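Local coordinates for protein pectate lyase 47 (Bacillus sp. TS-47, PDB 1VBL) that probably cleaves pectate, the polygalacturonate chain of pectin, by calcium-dependent beta-elimination, and is a thermostable secreted lyase, at residues 367-370 and 371-374; 261-264 and 265-268. All blocks are in the same frame, centred on the assembly; numbering follows the deposited sequence.

Contact 1: 367-370 and 371-374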
loop_
_atom_site.group_PDB
_atom_site.type_symbol
_atom_site.label_atom_id
_atom_site.label_comp_id
_atom_site.label_asym_id
_atom_site.label_seq_id
_atom_site.Cartn_x
_atom_site.Cartn_y
_atom_site.Cartn_z
ATOM N N TYR A 367 -10.683 22.655 -13.712
ATOM C CA TYR A 367 -11.520 21.698 -13.012
ATOM C C TYR A 367 -12.044 20.769 -14.089
ATOM O O TYR A 367 -12.293 21.194 -15.222
ATOM C CB TYR A 367 -12.696 22.390 -12.323
ATOM C CG TYR A 367 -12.333 23.023 -11.003
ATOM C CD1 TYR A 367 -12.046 24.383 -10.912
ATOM C CD2 TYR A 367 -12.249 22.250 -9.847
ATOM C CE1 TYR A 367 -11.679 24.960 -9.689
ATOM C CE2 TYR A 367 -11.886 22.811 -8.628
ATOM C CZ TYR A 367 -11.603 24.164 -8.555
ATOM O OH TYR A 367 -11.242 24.710 -7.344
ATOM N N ILE A 368 -12.220 19.502 -13.744
ATOM C CA ILE A 368 -12.702 18.539 -14.715
ATOM C C ILE A 368 -13.564 17.477 -14.054
ATOM O O ILE A 368 -13.385 17.155 -12.876
ATOM C CB ILE A 368 -11.514 17.859 -15.435
ATOM C CG1 ILE A 368 -12.021 16.889 -16.506
ATOM C CG2 ILE A 368 -10.641 17.125 -14.418
ATOM C CD1 ILE A 368 -10.905 16.293 -17.350
ATOM N N ASP A 369 -14.521 16.958 -14.814
ATOM C CA ASP A 369 -15.403 15.904 -14.332
ATOM C C ASP A 369 -14.771 14.612 -14.848
ATOM O O ASP A 369 -14.985 14.227 -16.000
ATOM C CB ASP A 369 -16.804 16.070 -14.928
ATOM C CG ASP A 369 -17.802 15.079 -14.362
ATOM O OD1 ASP A 369 -17.381 13.990 -13.925
ATOM O OD2 ASP A 369 -19.015 15.383 -14.369
ATOM N N LEU A 370 -13.978 13.954 -14.010
ATOM C CA LEU A 370 -13.310 12.727 -14.424
ATOM C C LEU A 370 -14.270 11.588 -14.740
ATOM O O LEU A 370 -13.981 10.759 -15.602
ATOM C CB LEU A 370 -12.293 12.283 -13.365
ATOM C CG LEU A 370 -11.045 13.168 -13.241
ATOM C CD1 LEU A 370 -10.065 12.537 -12.267
ATOM C CD2 LEU A 370 -10.386 13.340 -14.611
ATOM N N VAL A 371 -15.403 11.534 -14.048
ATOM C CA VAL A 371 -16.372 10.478 -14.322
ATOM C C VAL A 371 -16.922 10.676 -15.732
ATOM O O VAL A 371 -17.015 9.727 -16.508
ATOM C CB VAL A 371 -17.546 10.490 -13.313
ATOM C CG1 VAL A 371 -18.620 9.515 -13.762
ATOM C CG2 VAL A 371 -17.047 10.102 -11.926
ATOM N N ALA A 372 -17.284 11.913 -16.058
ATOM C CA ALA A 372 -17.809 12.227 -17.384
ATOM C C ALA A 372 -16.725 11.957 -18.422
ATOM O O ALA A 372 -16.992 11.404 -19.491
ATOM C CB ALA A 372 -18.243 13.690 -17.449
ATOM N N SER A 373 -15.497 12.347 -18.099
ATOM C CA SER A 373 -14.378 12.137 -19.006
ATOM C C SER A 373 -14.221 10.646 -19.299
ATOM O O SER A 373 -14.031 10.240 -20.446
ATOM C CB SER A 373 -13.092 12.693 -18.393
ATOM O OG SER A 373 -11.987 12.440 -19.235
ATOM N N TYR A 374 -14.304 9.833 -18.252
ATOM C CA TYR A 374 -14.185 8.391 -18.404
ATOM C C TYR A 374 -15.312 7.845 -19.286
ATOM O O TYR A 374 -15.064 7.107 -20.237
ATOM C CB TYR A 374 -14.242 7.704 -17.033
ATOM C CG TYR A 374 -14.481 6.216 -17.129
ATOM C CD1 TYR A 374 -13.429 5.330 -17.352
ATOM C CD2 TYR A 374 -15.775 5.702 -17.074
ATOM C CE1 TYR A 374 -13.664 3.966 -17.525
ATOM C CE2 TYR A 374 -16.019 4.347 -17.248
ATOM C CZ TYR A 374 -14.959 3.486 -17.474
ATOM O OH TYR A 374 -15.205 2.148 -17.666
#
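The N-cap of helix 370-377, which follows strand 364-367, an antiparallel addition to strand 351-361 of the parallel beta-helix, is Asp369, and its carboxylate bonds to the backbone of Ala372. Asp369 OD1 accepts from Ala372 N at 3.0 Å, in a nearly straight bond (169° at the hydrogen). The donor arrives from above the carboxylate plane, 68° out of it. With chi1 at -175°, CG stands opposite the backbone N, and the carboxylate is carried over Ala372, whose CB comes to 3.4 Å from Asp369 CG.

The main chain then takes up the helical pattern: Asp369 O receives Ser373 N at 2.9 Å, and Leu370 O receives Tyr374 N at 2.8 Å. Glu354, on strand 351-361, accepts from the backbone N of Leu370 and of Val371, so two acidic side chains serve this one helix start. Their carboxylates approach each other, a cost probably eased by the helix N-terminus and by Lys384, whose NZ forms a salt bridge with Asp369 OD1. A looser apolar touch flanks the cap, Ile368 CD1 lying 4.3 Å from Ser373 CB.

Contact 2: 261-264 and 265-268; sequences DSRM and ADSG
The Arg263 side chain meets Asp266, three residues on, in a notably short salt bridge: Arg263 NH1 lies 2.6 Å from Asp266 OD1. The two side chains cross at about a right angle, yet their flat ends are only 27° from parallel. Ala265 CB sits over one face of the guanidinium, a tight 3.1 Å from Arg263 NH1. The arginine chain runs extended from CG to NE, and the turn at chi4 (-68°) then swings the guanidinium round toward the aspartate. Asp266 OD2 lies beside the aliphatic part of the same chain, 3.7 Å from Arg263 CD.

The backbone turns in the same place. Arg263 is the centre of an inverse gamma turn, closed by a weak bond from Met264 N to Ser262 O, and a 3-10 turn follows at once. Asp266 N donates to Arg263 O at 2.9 Å, nearly straight at the hydrogen (167°), and Ser267 N donates to Met264 O at 3.0 Å. Arg263 and Asp266 are thus joined twice, by main chain and by side chain.

Ser237 ties the turn to the body of the fold: its OG bonds to Arg263 NH1 and Ala265 O, while its N donates to Asp266 OD1. The whole turn belongs to the loop from strand 253-257 to strand 272-280; Ser237 lies between strands 232-235 and 239-251, and Asp261 forms a salt bridge with Arg290, just past strand 288-289.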
loop_
_atom_site.group_PDB
_atom_site.type_symbol
_atom_site.label_atom_id
_atom_site.label_comp_id
_atom_site.label_asym_id
_atom_site.label_seq_id
_atom_site.Cartn_x
_atom_site.Cartn_y
_atom_site.Cartn_z
ATOM N N ASP A 261 -13.227 -10.078 -6.246
ATOM C CA ASP A 261 -14.567 -9.741 -6.722
ATOM C C ASP A 261 -15.615 -10.649 -6.081
ATOM O O ASP A 261 -16.784 -10.281 -5.973
ATOM C CB ASP A 261 -14.675 -9.917 -8.247
ATOM C CG ASP A 261 -13.914 -8.860 -9.029
ATOM O OD1 ASP A 261 -13.433 -7.881 -8.424
ATOM O OD2 ASP A 261 -13.812 -9.009 -10.266
ATOM N N SER A 262 -15.194 -11.833 -5.654
ATOM C CA SER A 262 -16.121 -12.799 -5.079
ATOM C C SER A 262 -16.184 -12.890 -3.558
ATOM O O SER A 262 -17.029 -13.607 -3.022
ATOM C CB SER A 262 -15.826 -14.185 -5.654
ATOM O OG SER A 262 -14.478 -14.555 -5.414
ATOM N N ARG A 263 -15.311 -12.174 -2.857
ATOM C CA ARG A 263 -15.327 -12.228 -1.400
ATOM C C ARG A 263 -16.430 -11.334 -0.854
ATOM O O ARG A 263 -16.187 -10.195 -0.458
ATOM C CB ARG A 263 -13.974 -11.802 -0.822
ATOM C CG ARG A 263 -13.843 -12.050 0.677
ATOM C CD ARG A 263 -12.433 -11.761 1.173
ATOM N NE ARG A 263 -12.216 -12.220 2.546
ATOM C CZ ARG A 263 -12.802 -11.697 3.617
ATOM N NH1 ARG A 263 -13.651 -10.689 3.486
ATOM N NH2 ARG A 263 -12.534 -12.176 4.825
ATOM N N MET A 264 -17.651 -11.858 -0.838
ATOM C CA MET A 264 -18.791 -11.101 -0.343
ATOM C C MET A 264 -18.607 -10.733 1.122
ATOM O O MET A 264 -19.314 -9.875 1.645
ATOM C CB MET A 264 -20.082 -11.904 -0.522
ATOM C CG MET A 264 -20.434 -12.203 -1.975
ATOM S SD MET A 264 -20.481 -10.721 -3.018
ATOM C CE MET A 264 -19.221 -11.110 -4.222
ATOM N N ALA A 265 -17.654 -11.386 1.780
ATOM C CA ALA A 265 -17.373 -11.110 3.184
ATOM C C ALA A 265 -16.853 -9.682 3.356
ATOM O O ALA A 265 -16.867 -9.138 4.464
ATOM C CB ALA A 265 -16.351 -12.108 3.720
ATOM N N ASP A 266 -16.395 -9.080 2.261
ATOM C CA ASP A 266 -15.887 -7.711 2.300
ATOM C C ASP A 266 -17.016 -6.686 2.252
ATOM O O ASP A 266 -16.829 -5.526 2.623
ATOM C CB ASP A 266 -14.922 -7.447 1.139
ATOM C CG ASP A 266 -13.552 -8.050 1.374
ATOM O OD1 ASP A 266 -13.233 -8.351 2.542
ATOM O OD2 ASP A 266 -12.789 -8.209 0.395
ATOM N N SER A 267 -18.187 -7.115 1.791
ATOM C CA SER A 267 -19.333 -6.218 1.699
ATOM C C SER A 267 -19.638 -5.608 3.063
ATOM O O SER A 267 -19.694 -6.313 4.068
ATOM C CB SER A 267 -20.559 -6.976 1.184
ATOM O OG SER A 267 -21.644 -6.088 0.987
ATOM N N GLY A 268 -19.831 -4.294 3.093
ATOM C CA GLY A 268 -20.119 -3.620 4.346
ATOM C C GLY A 268 -18.866 -3.242 5.117
ATOM O O GLY A 268 -18.944 -2.681 6.208
#

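In the fold
In both contacts an aspartate side chain closes a local turn, as an N-cap in contact 1 and as a salt-bridge partner in contact 2, but they differ in their relation to the metal. In contact 2 the side chain of Asp266 lies about 13 Å from the bound calcium and about 11 Å from the side chain of Asp233, which holds that ion together with Asp190 and Asp229; the turn is therefore near the site without belonging to it. Contact 1 comes later in the chain, away from the calcium site. The centres of the two are 28 Å apart and their nearest atoms about 13 Å, and they do not touch.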